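Local atomic coordinates of conserved hypothetical protein (Bacteroides thetaiotaomicron, PDB entry 2HQY), a protein that is of unknown function but binds coenzyme A and is probably an acyltransferase-like relative of the C-terminal domain of phosphatidylglycerol lysyltransferases. Residues F31-S36 against G232-K237; R38-T43 against T187-R192. All coordinates share one frame; numbering follows the deposited sequence.

Contact 1: F31-S36 against G232-K237; sequences FSNLCS and GVHVEK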
ATOM      1  N   PHE A  31      14.307   6.985   2.895  1.00 13.32           N
ATOM      2  CA  PHE A  31      13.761   6.284   1.745  1.00 13.82           C
ATOM      3  C   PHE A  31      13.018   5.015   2.162  1.00 13.39           C
ATOM      4  O   PHE A  31      11.946   4.733   1.628  1.00 13.72           O
ATOM      5  CB  PHE A  31      14.843   5.961   0.709  1.00 13.58           C
ATOM      6  CG  PHE A  31      14.299   5.279  -0.507  1.00 13.96           C
ATOM      7  CD1 PHE A  31      13.419   5.967  -1.369  1.00 13.56           C
ATOM      8  CD2 PHE A  31      14.632   3.963  -0.795  1.00 11.40           C
ATOM      9  CE1 PHE A  31      12.896   5.349  -2.504  1.00  9.14           C
ATOM     10  CE2 PHE A  31      14.116   3.319  -1.967  1.00 13.83           C
ATOM     11  CZ  PHE A  31      13.247   4.005  -2.804  1.00 11.26           C
ATOM     12  N   SER A  32      13.575   4.249   3.118  1.00 12.20           N
ATOM     13  CA  SER A  32      12.916   3.063   3.614  1.00 12.48           C
ATOM     14  C   SER A  32      11.564   3.406   4.255  1.00 12.51           C
ATOM     15  O   SER A  32      10.566   2.699   4.017  1.00 11.51           O
ATOM     16  CB  SER A  32      13.771   2.329   4.677  1.00 12.63           C
ATOM     17  OG  SER A  32      13.101   1.126   5.043  1.00 15.33           O
ATOM     18  N   ASN A  33      11.534   4.456   5.069  1.00 11.63           N
ATOM     19  CA  ASN A  33      10.265   4.838   5.727  1.00 11.41           C
ATOM     20  C   ASN A  33       9.224   5.276   4.687  1.00 11.45           C
ATOM     21  O   ASN A  33       8.054   4.888   4.771  1.00 11.19           O
ATOM     22  CB  ASN A  33      10.504   5.935   6.752  1.00 11.52           C
ATOM     23  CG  ASN A  33      11.011   5.396   8.070  1.00 13.50           C
ATOM     24  OD1 ASN A  33      10.921   4.176   8.357  1.00 14.46           O
ATOM     25  ND2 ASN A  33      11.493   6.311   8.916  1.00 14.25           N
ATOM     26  N   LEU A  34       9.664   6.008   3.669  1.00 11.01           N
ATOM     27  CA  LEU A  34       8.758   6.459   2.612  1.00 11.87           C
ATOM     28  C   LEU A  34       8.120   5.268   1.879  1.00 11.12           C
ATOM     29  O   LEU A  34       6.904   5.253   1.671  1.00 12.55           O
ATOM     30  CB  LEU A  34       9.495   7.365   1.613  1.00 12.12           C
ATOM     31  CG  LEU A  34       9.817   8.756   2.182  1.00 13.36           C
ATOM     32  CD1 LEU A  34      10.936   9.406   1.373  1.00 13.79           C
ATOM     33  CD2 LEU A  34       8.586   9.665   2.198  1.00 16.04           C
ATOM     34  N   CYS A  35       8.932   4.270   1.497  1.00 10.33           N
ATOM     35  CA  CYS A  35       8.387   3.125   0.769  1.00 10.62           C
ATOM     36  C   CYS A  35       7.587   2.190   1.679  1.00 10.92           C
ATOM     37  O   CYS A  35       6.526   1.664   1.263  1.00 10.92           O
ATOM     38  CB  CYS A  35       9.525   2.318   0.151  1.00 11.20           C
ATOM     39  SG  CYS A  35      10.328   3.154  -1.224  1.00 13.03           S
ATOM     40  N   SER A  36       8.121   1.970   2.887  0.50  9.87           N
ATOM     41  CA  SER A  36       7.589   0.961   3.818  0.50 10.50           C
ATOM     42  C   SER A  36       6.233   1.373   4.382  0.50 10.61           C
ATOM     43  O   SER A  36       5.429   0.514   4.743  0.50 10.74           O
ATOM     44  CB  SER A  36       8.560   0.670   4.985  0.50 10.08           C
ATOM     45  OG  SER A  36       9.794   0.115   4.543  0.50  7.76           O
ATOM     46  N   GLY A 232      19.076   7.016  10.445  1.00 13.44           N
ATOM     47  CA  GLY A 232      17.815   6.764  11.143  1.00 13.69           C
ATOM     48  C   GLY A 232      17.757   5.300  11.534  1.00 13.78           C
ATOM     49  O   GLY A 232      18.008   4.419  10.714  1.00 14.44           O
ATOM     50  N   VAL A 233      17.418   5.034  12.784  1.00 12.97           N
ATOM     51  CA  VAL A 233      17.137   3.683  13.219  1.00 12.65           C
ATOM     52  C   VAL A 233      15.614   3.523  13.175  1.00 13.08           C
ATOM     53  O   VAL A 233      14.894   4.177  13.933  1.00 13.42           O
ATOM     54  CB  VAL A 233      17.704   3.396  14.654  1.00 12.18           C
ATOM     55  CG1 VAL A 233      17.367   1.970  15.085  1.00 13.21           C
ATOM     56  CG2 VAL A 233      19.202   3.599  14.654  1.00 13.96           C
ATOM     57  N   HIS A 234      15.126   2.682  12.272  1.00 11.88           N
ATOM     58  CA  HIS A 234      13.667   2.603  12.007  1.00 13.17           C
ATOM     59  C   HIS A 234      12.938   1.586  12.872  1.00 13.66           C
ATOM     60  O   HIS A 234      11.750   1.751  13.167  1.00 13.59           O
ATOM     61  CB  HIS A 234      13.372   2.329  10.518  1.00 13.39           C
ATOM     62  CG  HIS A 234      14.029   3.307   9.591  1.00 14.55           C
ATOM     63  ND1 HIS A 234      14.285   4.614   9.963  1.00 16.87           N
ATOM     64  CD2 HIS A 234      14.508   3.174   8.329  1.00 15.72           C
ATOM     65  CE1 HIS A 234      14.921   5.229   8.976  1.00 18.46           C
ATOM     66  NE2 HIS A 234      15.055   4.381   7.970  1.00 16.69           N
ATOM     67  N   VAL A 235      13.623   0.504  13.224  1.00 13.44           N
ATOM     68  CA  VAL A 235      12.994  -0.616  13.931  1.00 13.83           C
ATOM     69  C   VAL A 235      14.000  -1.122  14.946  1.00 14.27           C
ATOM     70  O   VAL A 235      15.200  -1.203  14.646  1.00 12.80           O
ATOM     71  CB  VAL A 235      12.629  -1.793  12.914  1.00 14.07           C
ATOM     72  CG1 VAL A 235      12.332  -3.108  13.602  1.00 17.30           C
ATOM     73  CG2 VAL A 235      11.395  -1.402  12.003  1.00 16.84           C
ATOM     74  N   GLU A 236      13.500  -1.449  16.136  1.00 13.62           N
ATOM     75  CA  GLU A 236      14.257  -2.215  17.110  1.00 15.14           C
ATOM     76  C   GLU A 236      13.293  -3.123  17.867  1.00 14.54           C
ATOM     77  O   GLU A 236      12.326  -2.638  18.473  1.00 15.42           O
ATOM     78  CB  GLU A 236      14.974  -1.240  18.061  1.00 14.78           C
ATOM     79  CG  GLU A 236      16.086  -1.838  18.885  1.00 17.78           C
ATOM     80  CD  GLU A 236      16.718  -0.782  19.791  1.00 17.71           C
ATOM     81  OE1 GLU A 236      17.866  -0.368  19.509  1.00 19.58           O
ATOM     82  OE2 GLU A 236      16.035  -0.330  20.744  1.00 17.58           O
ATOM     83  N   LYS A 237      13.513  -4.440  17.811  1.00 14.30           N
ATOM     84  CA  LYS A 237      12.632  -5.420  18.454  1.00 14.82           C
ATOM     85  C   LYS A 237      13.465  -6.385  19.246  1.00 15.67           C
ATOM     86  O   LYS A 237      14.533  -6.798  18.794  1.00 14.30           O
ATOM     87  CB  LYS A 237      11.841  -6.261  17.439  1.00 14.53           C
ATOM     88  CG  LYS A 237      10.865  -5.513  16.572  1.00 18.27           C
ATOM     89  CD  LYS A 237       9.698  -5.038  17.382  1.00 17.45           C
ATOM     90  CE  LYS A 237       8.681  -4.418  16.466  1.00 19.41           C
ATOM     91  NZ  LYS A 237       7.628  -3.828  17.302  1.00 17.71           N
TER
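The imidazole of His234 lies between the carboxamide of Asn33 on one face and the carbonyl oxygen of Gly232 on the other. Asn33 OD1 sits 3.4 Å above the plane of the His234 ring, off toward its rim, while Gly232 O is 3.6 Å from that plane on the far side. The Asn33 amide is tilted 46° against the ring, so it leans over the face instead of stacking on it; its ND2 comes to 3.4 Å from His234 ND1. Both nitrogens bond to the same outside atom, Glu267 OE2, as their acceptor, and Asn33 ND2 also bonds to Cys27 O. Ser32 approaches obliquely, its CB 3.8 Å from His234 CD2. This ring projects from a classic beta bulge, where His234 and Val235 both face Phe222 on the antiparallel strand 216-227, and it meets the first turn of helix 31-36. With CG anti to its carbonyl carbon (chi1 -54°), His234 aims its ring at that helix. Replacing the histidine by an alanine would probably leave the Asn33 amide without the ring it leans on and Glu267 without one of its two donors here.

Contact 2: R38-T43 against T187-R192; sequences RFLYDT and TGNERR. With COA (coenzyme A), chain C.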
ATOM      1  N   ARG A  38       4.099   3.358   2.577  1.00  9.94           N
ATOM      2  CA  ARG A  38       3.224   3.677   1.443  1.00 10.48           C
ATOM      3  C   ARG A  38       1.860   2.947   1.547  1.00 10.99           C
ATOM      4  O   ARG A  38       0.829   3.451   1.090  1.00 10.64           O
ATOM      5  CB  ARG A  38       3.928   3.304   0.138  1.00 10.02           C
ATOM      6  CG  ARG A  38       3.169   3.717  -1.162  1.00 10.12           C
ATOM      7  CD  ARG A  38       3.807   3.035  -2.381  1.00 11.87           C
ATOM      8  NE  ARG A  38       3.720   1.585  -2.219  1.00 13.70           N
ATOM      9  CZ  ARG A  38       4.563   0.700  -2.730  1.00 17.07           C
ATOM     10  NH1 ARG A  38       5.574   1.094  -3.507  1.00 15.47           N
ATOM     11  NH2 ARG A  38       4.355  -0.602  -2.474  1.00 17.44           N
ATOM     12  N   PHE A  39       1.872   1.751   2.137  1.00 10.01           N
ATOM     13  CA  PHE A  39       0.656   0.931   2.248  1.00 10.03           C
ATOM     14  C   PHE A  39      -0.396   1.711   3.062  1.00  9.24           C
ATOM     15  O   PHE A  39      -1.572   1.487   2.900  1.00 10.55           O
ATOM     16  CB  PHE A  39       0.944  -0.402   2.947  1.00 10.55           C
ATOM     17  CG  PHE A  39       1.001  -0.278   4.436  1.00 10.65           C
ATOM     18  CD1 PHE A  39      -0.154  -0.458   5.218  1.00 11.21           C
ATOM     19  CD2 PHE A  39       2.193   0.122   5.070  1.00 12.14           C
ATOM     20  CE1 PHE A  39      -0.111  -0.271   6.645  1.00 10.42           C
ATOM     21  CE2 PHE A  39       2.239   0.346   6.486  1.00 11.38           C
ATOM     22  CZ  PHE A  39       1.080   0.136   7.269  1.00 10.62           C
ATOM     23  N   LEU A  40       0.050   2.611   3.943  1.00  9.04           N
ATOM     24  CA  LEU A  40      -0.904   3.306   4.815  1.00  9.73           C
ATOM     25  C   LEU A  40      -1.368   4.637   4.191  1.00 10.41           C
ATOM     26  O   LEU A  40      -2.513   5.092   4.413  1.00 10.86           O
ATOM     27  CB  LEU A  40      -0.273   3.551   6.186  1.00  8.82           C
ATOM     28  CG  LEU A  40      -1.202   4.107   7.290  1.00  9.30           C
ATOM     29  CD1 LEU A  40      -2.425   3.179   7.470  1.00 12.79           C
ATOM     30  CD2 LEU A  40      -0.427   4.231   8.605  1.00 11.01           C
ATOM     31  N   TYR A  41      -0.463   5.289   3.467  1.00 10.85           N
ATOM     32  CA  TYR A  41      -0.698   6.683   3.004  1.00 12.39           C
ATOM     33  C   TYR A  41      -0.869   6.874   1.503  1.00 13.32           C
ATOM     34  O   TYR A  41      -1.014   8.007   1.035  1.00 13.62           O
ATOM     35  CB  TYR A  41       0.464   7.564   3.468  1.00 12.95           C
ATOM     36  CG  TYR A  41       0.642   7.537   4.966  1.00 14.28           C
ATOM     37  CD1 TYR A  41      -0.402   7.939   5.814  1.00 15.04           C
ATOM     38  CD2 TYR A  41       1.846   7.120   5.538  1.00 14.83           C
ATOM     39  CE1 TYR A  41      -0.236   7.912   7.217  1.00 16.65           C
ATOM     40  CE2 TYR A  41       2.018   7.088   6.935  1.00 17.06           C
ATOM     41  CZ  TYR A  41       0.971   7.483   7.757  1.00 16.38           C
ATOM     42  OH  TYR A  41       1.126   7.461   9.136  1.00 18.00           O
ATOM     43  N   ASP A  42      -0.799   5.783   0.741  1.00 13.65           N
ATOM     44  CA  ASP A  42      -0.881   5.867  -0.731  1.00 13.48           C
ATOM     45  C   ASP A  42       0.106   6.919  -1.260  1.00 13.58           C
ATOM     46  O   ASP A  42      -0.226   7.724  -2.128  1.00 13.82           O
ATOM     47  CB  ASP A  42      -2.311   6.201  -1.182  1.00 13.80           C
ATOM     48  CG  ASP A  42      -3.287   5.041  -0.990  1.00 14.11           C
ATOM     49  OD1 ASP A  42      -2.882   3.896  -0.654  1.00 13.70           O
ATOM     50  OD2 ASP A  42      -4.485   5.305  -1.191  1.00 16.28           O
ATOM     51  N   THR A  43       1.322   6.892  -0.728  1.00 13.22           N
ATOM     52  CA  THR A  43       2.342   7.936  -0.900  1.00 14.00           C
ATOM     53  C   THR A  43       2.768   8.144  -2.355  1.00 15.19           C
ATOM     54  O   THR A  43       3.065   7.174  -3.067  1.00 14.28           O
ATOM     55  CB  THR A  43       3.536   7.590   0.002  1.00 15.05           C
ATOM     56  OG1 THR A  43       3.024   7.439   1.345  1.00 16.33           O
ATOM     57  CG2 THR A  43       4.635   8.643  -0.052  1.00 14.88           C
ATOM     58  N   THR A 187       0.548  -1.081  16.045  1.00 14.80           N
ATOM     59  CA  THR A 187       1.605  -2.057  15.927  1.00 15.14           C
ATOM     60  C   THR A 187       1.294  -3.005  14.740  1.00 13.96           C
ATOM     61  O   THR A 187       2.213  -3.537  14.102  1.00 13.68           O
ATOM     62  CB  THR A 187       1.598  -2.626  17.344  1.00 16.28           C
ATOM     63  OG1 THR A 187       2.753  -2.299  18.171  1.00 21.62           O
ATOM     64  CG2 THR A 187       0.748  -3.753  17.584  1.00  9.60           C
ATOM     65  N   GLY A 188       0.009  -3.179  14.427  1.00 12.71           N
ATOM     66  CA  GLY A 188      -0.418  -3.809  13.160  1.00 12.19           C
ATOM     67  C   GLY A 188       0.094  -3.073  11.933  1.00 12.67           C
ATOM     68  O   GLY A 188       0.638  -3.686  10.995  1.00 11.94           O
ATOM     69  N   ASN A 189      -0.026  -1.742  11.957  1.00 11.72           N
ATOM     70  CA  ASN A 189       0.523  -0.927  10.882  1.00 12.97           C
ATOM     71  C   ASN A 189       2.050  -1.010  10.868  1.00 12.02           C
ATOM     72  O   ASN A 189       2.665  -1.117   9.807  1.00 11.57           O
ATOM     73  CB  ASN A 189       0.054   0.532  11.038  1.00 12.95           C
ATOM     74  CG  ASN A 189      -1.404   0.715  10.601  1.00 14.82           C
ATOM     75  OD1 ASN A 189      -1.938  -0.112   9.875  1.00 16.84           O
ATOM     76  ND2 ASN A 189      -2.022   1.817  11.008  1.00 15.30           N
ATOM     77  N   GLU A 190       2.674  -0.973  12.048  1.00 11.90           N
ATOM     78  CA  GLU A 190       4.134  -1.086  12.087  1.00 11.96           C
ATOM     79  C   GLU A 190       4.571  -2.400  11.459  1.00 11.62           C
ATOM     80  O   GLU A 190       5.556  -2.406  10.716  1.00 11.80           O
ATOM     81  CB  GLU A 190       4.676  -1.063  13.530  1.00 13.33           C
ATOM     82  CG  GLU A 190       6.172  -0.953  13.506  1.00 14.99           C
ATOM     83  CD  GLU A 190       6.877  -1.445  14.776  1.00 20.79           C
ATOM     84  OE1 GLU A 190       6.325  -2.297  15.513  1.00 20.33           O
ATOM     85  OE2 GLU A 190       8.032  -0.978  14.999  1.00 20.79           O
ATOM     86  N   ARG A 191       3.859  -3.482  11.782  1.00 11.34           N
ATOM     87  CA  ARG A 191       4.177  -4.804  11.214  1.00 11.00           C
ATOM     88  C   ARG A 191       4.191  -4.757   9.680  1.00 11.16           C
ATOM     89  O   ARG A 191       5.086  -5.329   9.064  1.00  9.14           O
ATOM     90  CB  ARG A 191       3.194  -5.878  11.662  1.00 11.41           C
ATOM     91  CG  ARG A 191       3.483  -7.225  10.969  1.00 11.65           C
ATOM     92  CD  ARG A 191       2.722  -8.388  11.628  1.00 14.21           C
ATOM     93  NE  ARG A 191       1.285  -8.095  11.662  1.00 15.30           N
ATOM     94  CZ  ARG A 191       0.387  -8.819  12.338  1.00 15.85           C
ATOM     95  NH1 ARG A 191       0.769  -9.906  13.017  1.00 16.26           N
ATOM     96  NH2 ARG A 191      -0.890  -8.447  12.330  1.00 16.81           N
ATOM     97  N   ARG A 192       3.187  -4.119   9.072  1.00 10.39           N
ATOM     98  CA  ARG A 192       3.154  -4.007   7.585  1.00 10.77           C
ATOM     99  C   ARG A 192       4.412  -3.306   7.045  1.00 11.57           C
ATOM    100  O   ARG A 192       5.009  -3.744   6.044  1.00 11.98           O
ATOM    101  CB  ARG A 192       1.891  -3.260   7.132  1.00 10.68           C
ATOM    102  CG  ARG A 192       0.590  -4.060   7.355  1.00 12.23           C
ATOM    103  CD  ARG A 192       0.553  -5.370   6.503  1.00 12.35           C
ATOM    104  NE  ARG A 192       0.991  -5.126   5.128  1.00 10.10           N
ATOM    105  CZ  ARG A 192       0.280  -4.532   4.165  1.00  9.62           C
ATOM    106  NH1 ARG A 192      -0.990  -4.120   4.373  1.00  8.19           N
ATOM    107  NH2 ARG A 192       0.852  -4.371   2.967  1.00  8.69           N
TER
HETATM  108  N1A COA C1001       5.309   0.956  17.421  1.00 35.82           N
HETATM  109  C2A COA C1001       6.309   0.145  17.820  1.00 36.21           C
HETATM  110  N3A COA C1001       6.332  -0.374  19.057  1.00 35.39           N
HETATM  111  C4A COA C1001       5.333  -0.089  19.940  1.00 36.04           C
HETATM  112  C5A COA C1001       4.287   0.743  19.556  1.00 36.13           C
HETATM  113  C6A COA C1001       4.288   1.269  18.256  1.00 35.69           C
HETATM  114  N6A COA C1001       3.301   2.084  17.804  1.00 35.04           N
HETATM  115  N7A COA C1001       3.459   0.838  20.629  1.00 36.56           N
HETATM  116  C8A COA C1001       3.970   0.087  21.636  1.00 35.61           C
HETATM  117  N9A COA C1001       5.124  -0.455  21.219  1.00 35.53           N
HETATM  118  C1B COA C1001       5.995  -1.405  21.967  1.00 35.55           C
HETATM  119  C2B COA C1001       6.830  -0.954  23.160  1.00 35.04           C
HETATM  120  O2B COA C1001       8.120  -0.512  22.741  1.00 34.92           O
HETATM  121  C3B COA C1001       6.962  -2.274  23.905  1.00 35.22           C
HETATM  122  O3B COA C1001       7.993  -3.088  23.337  1.00 32.98           O
HETATM  123  P3B COA C1001       8.738  -4.218  24.214  1.00 33.99           P
HETATM  124  O7A COA C1001       9.688  -3.390  25.077  1.00 32.14           O
HETATM  125  O8A COA C1001       9.378  -5.150  23.193  1.00 29.00           O
HETATM  126  O9A COA C1001       7.676  -4.906  25.043  1.00 34.85           O
HETATM  127  C4B COA C1001       5.647  -3.000  23.675  1.00 38.17           C
HETATM  128  O4B COA C1001       5.141  -2.466  22.447  1.00 35.52           O
HETATM  129  C5B COA C1001       4.654  -2.795  24.826  1.00 44.42           C
HETATM  130  O5B COA C1001       5.002  -1.593  25.532  1.00 54.35           O
HETATM  131  P1A COA C1001       3.963  -0.490  26.117  1.00 59.56           P
HETATM  132  O1A COA C1001       4.731   0.802  26.298  1.00 60.23           O
HETATM  133  O2A COA C1001       2.669  -0.473  25.314  1.00 60.30           O
HETATM  134  O3A COA C1001       3.697  -1.107  27.588  1.00 63.77           O
HETATM  135  O4A COA C1001       2.939  -2.908  29.198  1.00 67.57           O
HETATM  136  O5A COA C1001       2.051  -2.892  26.732  1.00 67.55           O
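Phe39 packs its ring against Arg192, and this CH-pi contact illustrates how the aliphatic part of a charged side chain can serve as a nonpolar surface. Arg192 CB stands 3.5 Å from the centroid of the Phe39 ring and only 14° off the ring normal, squarely over the face. The opposite face is covered from within its own helix by Leu40 CB, and Asn189 CB lies in plane at the edge. Phe39 CG falls between its backbone N and carbonyl carbon (chi1 80°), a crowded position that sends the ring across to helix 185-199.

Van der Waals packing fills in the rest. Phe39 CZ approaches Asn189 O to 3.2 Å, and the side chains of the same pair meet at Phe39 CE1 and Asn189 OD1. Both methyls of Leu40 rest on the Asn189 amide, with CD2 and CD1 each 3.8 Å from ND2; the two side chains cross at about a right angle.

The polar end of Arg192 turns to the second subunit. The Arg192 chain bends at chi2 and chi3, which brings its guanidinium back beside the CB and CD1 end of Phe39, its plane 43° from that of the ring. From there NH1 bonds to Phe39 O and NH2 forms a salt bridge with Asp42 OD1, both of the second subunit, whose own Phe39 also packs against this one.

Farther round helix 185-199, Thr187 and Glu190 meet coenzyme A: Thr187 OG1 is 3.7 Å from COA C5A, and Glu190 OE1 lies 3.4 Å from COA C2A. One helix thus carries a subunit interface on one side and, on another, contacts to the adenine of coenzyme A, a ligand also hydrogen-bonded by Trp175 and Tyr246, consistent with membership of the acetyltransferase clan.

From the N terminus the chain runs through helix 31-36, one side of contact 1, and directly into helix 38-41, which opens contact 2. After 143 intervening residues it returns in helix 185-199 and closes contact 2; only later does strand 230-238 close contact 1, so the smaller loop nests within the larger one. Two successive short helices near the start of the chain are thereby tied to two neighbouring elements of its later part, the first helix to a strand and the second to a helix. Those later elements are themselves joined, since Lys237 NZ of contact 1 makes a 2.7 Å salt bridge to Glu190 OE1 of contact 2, beside coenzyme A.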